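Local coordinates for protein salicylate carboxymethyltransferase (Clarkia breweri, PDB 1M6E) that transfers a methyl group from S-adenosyl-L-methionine to the carboxyl group of salicylic acid, producing the volatile ester methyl salicylate, at residues A[6-11]-A[313-318]; A[154-159]-A[178-183]; A[226-231]-A[334-339]. All blocks are in the same frame, centred on the assembly; numbering follows the deposited sequence.

Interaction 1. Residues A[6-11]-A[313-318]; sequences VLHMKG and EPLLLD. With SAH (S-adenosyl-L-homocysteine), chain C.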
loop_
_atom_site.group_PDB
_atom_site.type_symbol
_atom_site.label_atom_id
_atom_site.label_comp_id
_atom_site.label_asym_id
_atom_site.label_seq_id
_atom_site.Cartn_x
_atom_site.Cartn_y
_atom_site.Cartn_z
ATOM N N VAL A 6 -14.937 -1.348 6.027
ATOM C CA VAL A 6 -14.423 -2.711 5.929
ATOM C C VAL A 6 -15.088 -3.422 4.751
ATOM O O VAL A 6 -14.478 -4.285 4.121
ATOM C CB VAL A 6 -14.710 -3.515 7.255
ATOM C CG1 VAL A 6 -14.903 -4.996 6.961
ATOM C CG2 VAL A 6 -13.555 -3.342 8.247
ATOM N N LEU A 7 -16.323 -3.026 4.439
ATOM C CA LEU A 7 -17.091 -3.656 3.373
ATOM C C LEU A 7 -16.873 -3.260 1.907
ATOM O O LEU A 7 -16.638 -4.128 1.062
ATOM C CB LEU A 7 -18.572 -3.542 3.694
ATOM C CG LEU A 7 -19.518 -4.471 2.924
ATOM C CD1 LEU A 7 -20.878 -4.423 3.598
ATOM C CD2 LEU A 7 -19.641 -4.070 1.447
ATOM N N HIS A 8 -16.946 -1.983 1.563
ATOM C CA HIS A 8 -16.780 -1.715 0.153
ATOM C C HIS A 8 -15.474 -1.216 -0.416
ATOM O O HIS A 8 -14.695 -0.464 0.204
ATOM C CB HIS A 8 -17.906 -0.827 -0.368
ATOM C CG HIS A 8 -17.637 0.641 -0.263
ATOM N ND1 HIS A 8 -18.339 1.571 -1.001
ATOM C CD2 HIS A 8 -16.756 1.340 0.489
ATOM C CE1 HIS A 8 -17.897 2.782 -0.711
ATOM N NE2 HIS A 8 -16.936 2.669 0.190
ATOM N N MET A 9 -15.291 -1.674 -1.646
ATOM C CA MET A 9 -14.163 -1.392 -2.506
ATOM C C MET A 9 -14.734 -1.770 -3.874
ATOM O O MET A 9 -15.885 -2.180 -3.959
ATOM C CB MET A 9 -12.972 -2.294 -2.168
ATOM C CG MET A 9 -13.121 -3.757 -2.614
ATOM S SD MET A 9 -13.896 -4.809 -1.391
ATOM C CE MET A 9 -13.626 -6.454 -2.135
ATOM N N LYS A 10 -13.935 -1.647 -4.929
ATOM C CA LYS A 10 -14.373 -1.958 -6.288
ATOM C C LYS A 10 -13.730 -3.275 -6.604
ATOM O O LYS A 10 -12.781 -3.632 -5.923
ATOM C CB LYS A 10 -13.860 -0.893 -7.249
ATOM C CG LYS A 10 -14.159 0.535 -6.826
ATOM C CD LYS A 10 -15.459 0.997 -7.363
ATOM C CE LYS A 10 -16.149 1.831 -6.358
ATOM N NZ LYS A 10 -16.386 0.862 -5.289
ATOM N N GLY A 11 -14.251 -4.010 -7.596
ATOM C CA GLY A 11 -13.685 -5.308 -7.955
ATOM C C GLY A 11 -12.199 -5.156 -8.237
ATOM O O GLY A 11 -11.817 -4.223 -8.954
ATOM N N GLU A 313 -20.681 -5.057 -6.938
ATOM C CA GLU A 313 -20.683 -6.487 -6.667
ATOM C C GLU A 313 -20.340 -6.798 -5.211
ATOM O O GLU A 313 -20.915 -7.723 -4.641
ATOM C CB GLU A 313 -19.712 -7.224 -7.585
ATOM C CG GLU A 313 -19.953 -8.717 -7.670
ATOM C CD GLU A 313 -18.665 -9.522 -7.602
ATOM O OE1 GLU A 313 -18.717 -10.743 -7.848
ATOM O OE2 GLU A 313 -17.594 -8.947 -7.294
ATOM N N PRO A 314 -19.392 -6.044 -4.596
ATOM C CA PRO A 314 -19.023 -6.297 -3.201
ATOM C C PRO A 314 -20.101 -5.925 -2.162
ATOM O O PRO A 314 -20.311 -6.645 -1.190
ATOM C CB PRO A 314 -17.742 -5.485 -3.036
ATOM C CG PRO A 314 -17.182 -5.445 -4.367
ATOM C CD PRO A 314 -18.382 -5.166 -5.213
ATOM N N LEU A 315 -20.769 -4.798 -2.357
ATOM C CA LEU A 315 -21.827 -4.374 -1.442
ATOM C C LEU A 315 -22.904 -5.450 -1.428
ATOM O O LEU A 315 -23.435 -5.808 -0.377
ATOM C CB LEU A 315 -22.450 -3.065 -1.921
ATOM C CG LEU A 315 -21.552 -1.838 -1.900
ATOM C CD1 LEU A 315 -22.200 -0.742 -2.693
ATOM C CD2 LEU A 315 -21.323 -1.396 -0.462
ATOM N N LEU A 316 -23.220 -5.954 -2.613
ATOM C CA LEU A 316 -24.229 -6.992 -2.766
ATOM C C LEU A 316 -23.768 -8.337 -2.236
ATOM O O LEU A 316 -24.400 -8.916 -1.351
ATOM C CB LEU A 316 -24.575 -7.171 -4.233
ATOM C CG LEU A 316 -25.251 -5.993 -4.881
ATOM C CD1 LEU A 316 -25.241 -6.244 -6.385
ATOM C CD2 LEU A 316 -26.653 -5.827 -4.315
ATOM N N LEU A 317 -22.685 -8.841 -2.825
ATOM C CA LEU A 317 -22.103 -10.119 -2.440
ATOM C C LEU A 317 -22.001 -10.208 -0.922
ATOM O O LEU A 317 -22.104 -11.278 -0.341
ATOM C CB LEU A 317 -20.711 -10.271 -3.068
ATOM C CG LEU A 317 -19.903 -11.470 -2.575
ATOM C CD1 LEU A 317 -20.673 -12.683 -2.902
ATOM C CD2 LEU A 317 -18.531 -11.531 -3.203
ATOM N N ASP A 318 -21.793 -9.074 -0.276
ATOM C CA ASP A 318 -21.692 -9.077 1.168
ATOM C C ASP A 318 -23.044 -8.978 1.853
ATOM O O ASP A 318 -23.149 -9.268 3.029
ATOM C CB ASP A 318 -20.792 -7.932 1.645
ATOM C CG ASP A 318 -20.587 -7.930 3.165
ATOM O OD1 ASP A 318 -21.303 -7.169 3.867
ATOM O OD2 ASP A 318 -19.712 -8.700 3.651
HETATM N N SAH C . -11.050 7.894 -8.494
HETATM C CA SAH C . -11.293 6.809 -9.553
HETATM C CB SAH C . -12.312 5.734 -9.128
HETATM C CG SAH C . -12.875 5.858 -7.776
HETATM S SD SAH C . -14.119 4.636 -7.231
HETATM C C SAH C . -11.861 7.340 -10.869
HETATM O O SAH C . -12.106 8.576 -11.003
HETATM O OXT SAH C . -12.047 6.417 -11.767
HETATM C "C5'" SAH C . -14.271 5.269 -5.594
HETATM C "C4'" SAH C . -13.263 4.729 -4.486
HETATM O "O4'" SAH C . -13.692 5.511 -3.325
HETATM C "C3'" SAH C . -13.564 3.251 -4.033
HETATM O "O3'" SAH C . -12.372 2.326 -4.349
HETATM C "C2'" SAH C . -13.727 3.316 -2.580
HETATM O "O2'" SAH C . -13.210 2.333 -1.747
HETATM C "C1'" SAH C . -13.329 4.842 -2.286
HETATM N N9 SAH C . -13.942 5.309 -1.062
HETATM C C8 SAH C . -15.252 5.275 -0.635
HETATM N N7 SAH C . -15.434 5.767 0.555
HETATM C C5 SAH C . -14.165 6.148 0.923
HETATM C C6 SAH C . -13.650 6.744 2.097
HETATM N N6 SAH C . -14.457 7.037 3.117
HETATM N N1 SAH C . -12.296 7.032 2.203
HETATM C C2 SAH C . -11.481 6.717 1.145
HETATM N N3 SAH C . -11.876 6.137 -0.023
HETATM C C4 SAH C . -13.237 5.877 -0.066
#
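Leu7 and Leu315 tie the short helix 4-7 to helix 303-320 beside the cofactor pocket of this Rossmann-fold methyltransferase of the SABATH family. Their side chains cross at about a right angle, bringing CD2 of Leu7 to 3.7 Å from CD2 of Leu315. CD2 of Leu315 also touches the next residue, 3.5 Å from CB of His8. His8 is where the chain leaves helical geometry. Its chi1 of 89° sets CG between the backbone N and the carbonyl carbon; the ring beyond it lies away from helix 303-320, beside the adenine, and meets Trp151 edge-to-face. Farther along, Pro314 at the kink of helix 303-320 sets CG 3.5 Å from O of Met9, and its CB faces SD of Met9 at 4.2 Å. A backbone hydrogen bond between Gly11 and Ala310 adds a polar tie to the same helix. Thus one side of the 6-11 segment leans on the helix while the other lines the ligand site. Lys10, which also touches the bound salicylate, is bent at chi2, chi3 and chi4, with CE 3.6 Å from SD of S-adenosylhomocysteine. NE2 of His8 lies 3.2 Å from C8 of S-adenosylhomocysteine, whose N7 lies at the imidazole edge, in its plane.

Interaction 2. Residues A[154-159]-A[178-183]; sequences QVPIGI and NAYYKQ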
loop_
_atom_site.group_PDB
_atom_site.type_symbol
_atom_site.label_atom_id
_atom_site.label_comp_id
_atom_site.label_asym_id
_atom_site.label_seq_id
_atom_site.Cartn_x
_atom_site.Cartn_y
_atom_site.Cartn_z
ATOM N N GLN A 154 -21.532 6.065 6.175
ATOM C CA GLN A 154 -22.326 4.891 6.519
ATOM C C GLN A 154 -23.679 4.939 5.808
ATOM O O GLN A 154 -23.916 5.829 5.010
ATOM C CB GLN A 154 -22.538 4.880 8.034
ATOM C CG GLN A 154 -23.588 5.876 8.496
ATOM C CD GLN A 154 -23.354 6.315 9.912
ATOM O OE1 GLN A 154 -24.283 6.718 10.622
ATOM N NE2 GLN A 154 -22.096 6.263 10.335
ATOM N N VAL A 155 -24.564 3.984 6.072
ATOM C CA VAL A 155 -25.876 4.062 5.450
ATOM C C VAL A 155 -26.640 5.014 6.334
ATOM O O VAL A 155 -26.353 5.119 7.523
ATOM C CB VAL A 155 -26.631 2.743 5.477
ATOM C CG1 VAL A 155 -28.031 2.986 4.996
ATOM C CG2 VAL A 155 -25.939 1.690 4.609
ATOM N N PRO A 156 -27.599 5.755 5.775
ATOM C CA PRO A 156 -28.325 6.658 6.674
ATOM C C PRO A 156 -29.207 5.817 7.597
ATOM O O PRO A 156 -29.749 4.779 7.178
ATOM C CB PRO A 156 -29.120 7.524 5.715
ATOM C CG PRO A 156 -28.219 7.611 4.551
ATOM C CD PRO A 156 -27.774 6.169 4.377
ATOM N N ILE A 157 -29.352 6.263 8.844
ATOM C CA ILE A 157 -30.123 5.516 9.833
ATOM C C ILE A 157 -31.606 5.221 9.556
ATOM O O ILE A 157 -31.933 4.156 9.008
ATOM C CB ILE A 157 -29.991 6.138 11.236
ATOM C CG1 ILE A 157 -28.529 6.136 11.655
ATOM C CG2 ILE A 157 -30.695 5.269 12.253
ATOM C CD1 ILE A 157 -28.293 6.568 13.082
ATOM N N GLY A 158 -32.498 6.132 9.937
ATOM C CA GLY A 158 -33.915 5.884 9.731
ATOM C C GLY A 158 -34.253 5.458 8.321
ATOM O O GLY A 158 -34.092 6.244 7.383
ATOM N N ILE A 159 -34.693 4.214 8.149
ATOM C CA ILE A 159 -35.063 3.744 6.817
ATOM C C ILE A 159 -36.186 2.707 6.727
ATOM O O ILE A 159 -36.095 1.554 7.171
ATOM C CB ILE A 159 -33.845 3.236 5.997
ATOM C CG1 ILE A 159 -32.918 4.413 5.636
ATOM C CG2 ILE A 159 -34.346 2.550 4.707
ATOM C CD1 ILE A 159 -31.626 4.011 4.938
ATOM N N ASN A 178 -35.062 10.725 2.968
ATOM C CA ASN A 178 -34.039 11.750 2.761
ATOM C C ASN A 178 -33.488 12.331 4.063
ATOM O O ASN A 178 -33.624 13.523 4.392
ATOM C CB ASN A 178 -34.578 12.817 1.840
ATOM C CG ASN A 178 -35.303 12.214 0.635
ATOM O OD1 ASN A 178 -35.756 12.932 -0.264
ATOM N ND2 ASN A 178 -35.429 10.884 0.622
ATOM N N ALA A 179 -32.877 11.383 4.781
ATOM C CA ALA A 179 -32.160 11.501 6.047
ATOM C C ALA A 179 -30.773 11.173 5.513
ATOM O O ALA A 179 -29.798 11.012 6.254
ATOM C CB ALA A 179 -32.609 10.411 7.012
ATOM N N TYR A 180 -30.766 11.008 4.191
ATOM C CA TYR A 180 -29.601 10.744 3.377
ATOM C C TYR A 180 -28.965 12.108 3.325
ATOM O O TYR A 180 -27.766 12.278 3.567
ATOM C CB TYR A 180 -30.014 10.384 1.965
ATOM C CG TYR A 180 -29.969 8.926 1.629
ATOM C CD1 TYR A 180 -31.033 8.095 1.930
ATOM C CD2 TYR A 180 -28.843 8.366 1.018
ATOM C CE1 TYR A 180 -30.987 6.738 1.642
ATOM C CE2 TYR A 180 -28.784 7.015 0.722
ATOM C CZ TYR A 180 -29.864 6.204 1.042
ATOM O OH TYR A 180 -29.826 4.855 0.783
ATOM N N TYR A 181 -29.780 13.102 3.003
ATOM C CA TYR A 181 -29.229 14.428 2.948
ATOM C C TYR A 181 -28.626 14.792 4.302
ATOM O O TYR A 181 -27.514 15.306 4.375
ATOM C CB TYR A 181 -30.277 15.455 2.561
ATOM C CG TYR A 181 -29.620 16.788 2.309
ATOM C CD1 TYR A 181 -28.660 16.930 1.298
ATOM C CD2 TYR A 181 -29.900 17.893 3.110
ATOM C CE1 TYR A 181 -27.995 18.139 1.101
ATOM C CE2 TYR A 181 -29.248 19.104 2.921
ATOM C CZ TYR A 181 -28.294 19.227 1.919
ATOM O OH TYR A 181 -27.636 20.429 1.741
ATOM N N LYS A 182 -29.370 14.518 5.372
ATOM C CA LYS A 182 -28.917 14.811 6.739
ATOM C C LYS A 182 -27.567 14.117 6.980
ATOM O O LYS A 182 -26.752 14.561 7.806
ATOM C CB LYS A 182 -29.952 14.283 7.746
ATOM C CG LYS A 182 -30.551 15.295 8.724
ATOM C CD LYS A 182 -31.536 14.565 9.650
ATOM C CE LYS A 182 -32.352 15.489 10.561
ATOM N NZ LYS A 182 -33.324 14.700 11.407
ATOM N N GLN A 183 -27.352 13.023 6.246
ATOM C CA GLN A 183 -26.132 12.228 6.348
ATOM C C GLN A 183 -24.990 12.888 5.611
ATOM O O GLN A 183 -23.903 13.049 6.161
ATOM C CB GLN A 183 -26.359 10.843 5.762
ATOM C CG GLN A 183 -25.132 9.972 5.796
ATOM C CD GLN A 183 -24.649 9.743 7.206
ATOM O OE1 GLN A 183 -25.419 9.328 8.064
ATOM N NE2 GLN A 183 -23.370 10.010 7.455
#
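A proline CH-pi contact, Pro156 on Tyr180, fastens the loop following strand 143-146 to the entry of helix 181-198, with the Tyr180 side chain about 11 Å from the bound salicylate. CG of Pro156 stands 3.6 Å from the centroid of the Tyr180 ring and 12° off its normal, almost squarely over one face. CD of Pro156 lies 3.9 Å from both CE2 and CZ of Tyr180, while CB of Pro156 rests 3.6 Å from O of Ala179. Ile159 adds CD1, 4.3 Å from CE1 of Tyr180 in an oblique approach. On the helix side, CB of Gln183 packs against CG of Pro156 at 3.9 Å. The side chains of Gln154 and Gln183 cross at about a right angle; OE1 of Gln154 is 3.8 Å from OE1 of Gln183, and as both are acceptors no hydrogen bond joins them. The Tyr180 side chain lies about 6 Å from that of Tyr255, a substrate-binding residue. The junction is therefore held by dispersion and CH-pi attraction across the two segments, whereas the polar ends bond beyond them, the Tyr180 hydroxyl to O of Pro253, anchoring the phenol, and NE2 of Gln183 to Asp187.

Interaction 3. Residues A[226-231]-A[334-339]; sequences WQLLAM and LLIIER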
loop_
_atom_site.group_PDB
_atom_site.type_symbol
_atom_site.label_atom_id
_atom_site.label_comp_id
_atom_site.label_asym_id
_atom_site.label_seq_id
_atom_site.Cartn_x
_atom_site.Cartn_y
_atom_site.Cartn_z
ATOM N N TRP A 226 -29.785 2.606 -9.797
ATOM C CA TRP A 226 -29.960 1.851 -8.560
ATOM C C TRP A 226 -31.386 1.354 -8.633
ATOM O O TRP A 226 -31.650 0.165 -8.436
ATOM C CB TRP A 226 -29.746 2.755 -7.357
ATOM C CG TRP A 226 -28.295 3.162 -7.196
ATOM C CD1 TRP A 226 -27.828 4.427 -7.052
ATOM C CD2 TRP A 226 -27.154 2.294 -7.030
ATOM N NE1 TRP A 226 -26.487 4.411 -6.792
ATOM C CE2 TRP A 226 -26.040 3.120 -6.771
ATOM C CE3 TRP A 226 -26.969 0.901 -7.067
ATOM C CZ2 TRP A 226 -24.752 2.612 -6.540
ATOM C CZ3 TRP A 226 -25.681 0.391 -6.840
ATOM C CH2 TRP A 226 -24.593 1.249 -6.579
ATOM N N GLN A 227 -32.294 2.282 -8.942
ATOM C CA GLN A 227 -33.703 1.959 -9.141
ATOM C C GLN A 227 -33.711 0.745 -10.055
ATOM O O GLN A 227 -34.320 -0.263 -9.752
ATOM C CB GLN A 227 -34.405 3.109 -9.835
ATOM C CG GLN A 227 -35.885 2.885 -10.108
ATOM C CD GLN A 227 -36.775 3.907 -9.392
ATOM O OE1 GLN A 227 -36.439 5.096 -9.309
ATOM N NE2 GLN A 227 -37.922 3.446 -8.884
ATOM N N LEU A 228 -33.007 0.839 -11.173
ATOM C CA LEU A 228 -32.925 -0.283 -12.096
ATOM C C LEU A 228 -32.393 -1.556 -11.413
ATOM O O LEU A 228 -32.808 -2.668 -11.749
ATOM C CB LEU A 228 -32.044 0.095 -13.296
ATOM C CG LEU A 228 -32.805 0.814 -14.416
ATOM C CD1 LEU A 228 -31.974 1.968 -15.022
ATOM C CD2 LEU A 228 -33.191 -0.239 -15.462
ATOM N N LEU A 229 -31.479 -1.406 -10.455
ATOM C CA LEU A 229 -30.939 -2.585 -9.774
ATOM C C LEU A 229 -32.012 -3.113 -8.830
ATOM O O LEU A 229 -32.330 -4.319 -8.808
ATOM C CB LEU A 229 -29.662 -2.242 -8.996
ATOM C CG LEU A 229 -29.245 -3.379 -8.046
ATOM C CD1 LEU A 229 -28.756 -4.672 -8.778
ATOM C CD2 LEU A 229 -28.178 -2.814 -7.145
ATOM N N ALA A 230 -32.567 -2.181 -8.056
ATOM C CA ALA A 230 -33.655 -2.465 -7.127
ATOM C C ALA A 230 -34.732 -3.228 -7.902
ATOM O O ALA A 230 -35.165 -4.292 -7.495
ATOM C CB ALA A 230 -34.226 -1.156 -6.596
ATOM N N MET A 231 -35.139 -2.669 -9.040
ATOM C CA MET A 231 -36.147 -3.275 -9.892
ATOM C C MET A 231 -35.745 -4.700 -10.237
ATOM O O MET A 231 -36.586 -5.591 -10.294
ATOM C CB MET A 231 -36.310 -2.464 -11.188
ATOM C CG MET A 231 -36.853 -1.036 -11.005
ATOM S SD MET A 231 -37.724 -0.303 -12.465
ATOM C CE MET A 231 -36.489 0.912 -13.086
ATOM N N LEU A 334 -30.216 -6.352 -18.695
ATOM C CA LEU A 334 -31.381 -6.217 -19.564
ATOM C C LEU A 334 -32.204 -4.959 -19.245
ATOM O O LEU A 334 -32.606 -4.196 -20.131
ATOM C CB LEU A 334 -32.237 -7.466 -19.401
ATOM C CG LEU A 334 -31.886 -8.636 -20.320
ATOM C CD1 LEU A 334 -30.536 -8.429 -20.933
ATOM C CD2 LEU A 334 -31.908 -9.935 -19.565
ATOM N N LEU A 335 -32.461 -4.736 -17.972
ATOM C CA LEU A 335 -33.232 -3.585 -17.593
ATOM C C LEU A 335 -32.608 -2.313 -18.093
ATOM O O LEU A 335 -33.320 -1.452 -18.573
ATOM C CB LEU A 335 -33.386 -3.532 -16.079
ATOM C CG LEU A 335 -34.536 -4.328 -15.465
ATOM C CD1 LEU A 335 -35.746 -3.413 -15.451
ATOM C CD2 LEU A 335 -34.805 -5.631 -16.242
ATOM N N ILE A 336 -31.287 -2.161 -17.984
ATOM C CA ILE A 336 -30.678 -0.911 -18.465
ATOM C C ILE A 336 -30.676 -0.902 -19.982
ATOM O O ILE A 336 -30.967 0.137 -20.588
ATOM C CB ILE A 336 -29.212 -0.640 -17.954
ATOM C CG1 ILE A 336 -28.721 -1.762 -17.027
ATOM C CG2 ILE A 336 -29.170 0.729 -17.242
ATOM C CD1 ILE A 336 -27.236 -1.647 -16.592
ATOM N N ILE A 337 -30.359 -2.038 -20.606
ATOM C CA ILE A 337 -30.403 -2.070 -22.062
ATOM C C ILE A 337 -31.759 -1.479 -22.508
ATOM O O ILE A 337 -31.807 -0.471 -23.234
ATOM C CB ILE A 337 -30.302 -3.488 -22.621
ATOM C CG1 ILE A 337 -28.961 -4.106 -22.266
ATOM C CG2 ILE A 337 -30.461 -3.453 -24.114
ATOM C CD1 ILE A 337 -28.734 -5.493 -22.849
ATOM N N GLU A 338 -32.861 -2.092 -22.067
ATOM C CA GLU A 338 -34.176 -1.562 -22.426
ATOM C C GLU A 338 -34.269 -0.096 -21.977
ATOM O O GLU A 338 -34.470 0.784 -22.803
ATOM C CB GLU A 338 -35.319 -2.402 -21.798
ATOM C CG GLU A 338 -36.768 -2.076 -22.296
ATOM C CD GLU A 338 -37.419 -0.864 -21.590
ATOM O OE1 GLU A 338 -38.349 -0.269 -22.186
ATOM O OE2 GLU A 338 -37.024 -0.508 -20.444
ATOM N N ARG A 339 -34.092 0.178 -20.689
ATOM C CA ARG A 339 -34.198 1.557 -20.221
ATOM C C ARG A 339 -33.318 2.520 -20.997
ATOM O O ARG A 339 -33.472 3.748 -20.900
ATOM C CB ARG A 339 -33.854 1.678 -18.742
ATOM C CG ARG A 339 -33.869 3.130 -18.257
ATOM C CD ARG A 339 -35.130 3.852 -18.722
ATOM N NE ARG A 339 -35.135 5.273 -18.367
ATOM C CZ ARG A 339 -35.899 5.798 -17.407
ATOM N NH1 ARG A 339 -36.728 5.020 -16.709
ATOM N NH2 ARG A 339 -35.819 7.099 -17.127
#
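Leu228 reaches from helix 227-238 into the side of helix 322-341, and most of the contact is carried by this one side chain. Its CB leaves the backbone pointed at the other helix, and CG branches into two methyls that take different neighbours. CD1 lies 3.8 Å from CG2 of Ile336 and 3.9 Å from CG of Arg339, so it meets one branched side chain and the aliphatic root of a charged one. CD2 settles between Leu335 and Arg339, 3.4 Å from CB of Leu335 and 3.9 Å from CB of Arg339, and next to the Leu335 carbonyl oxygen. Tyr332 touches Leu228 as well. Tyr332, Leu335, Ile336 and Arg339 are spaced i, i+3, i+4 and i+7, the four-residue hole that receives a knob in knobs-into-holes packing. Nearer the outside, CB of Met231 faces CD1 of Leu335 at 4.4 Å. Arg339 crosses Leu228 at about a right angle and carries its guanidinium onward, where NH2 forms a salt bridge with Glu343. The short helical segments run 9.8 Å apart at closest approach, with 129° between their N-to-C directions. Around helix 227-238, Leu229 packs on Val328 and Tyr332 of helix 322-341, while Trp226, which precedes Gln227 and touches the bound salicylate, rests on Met308 and Ala312 of helix 303-320. Ile336 in turn presses on Val304 and Ala305 of helix 303-320, so the three helices pack together, and helix 322-341 leads into strand 346-355 of the mixed sheet.

Interactions 1 and 3 share a pair of consecutive helices: 303-320 supplies the second segment of interaction 1 and 322-341 that of interaction 3. Their centres lie 20 Å apart, with nearest atoms about 4 Å apart, and their segments alternate along the chain. Interaction 2 is local, with both segments falling between 6-11 and 226-231 in sequence; its centre is 20 Å from that of interaction 1 and 23 Å from that of interaction 3. The contacts are spread around the ligand sites, interactions 1 and 3 joining helices that pack over the Rossmann-type core. Those helices help build the salicylate pocket, to which helix 303-320 contributes Met308 and Val311, whereas interaction 2 lies farther off, near substrate-binding Tyr255.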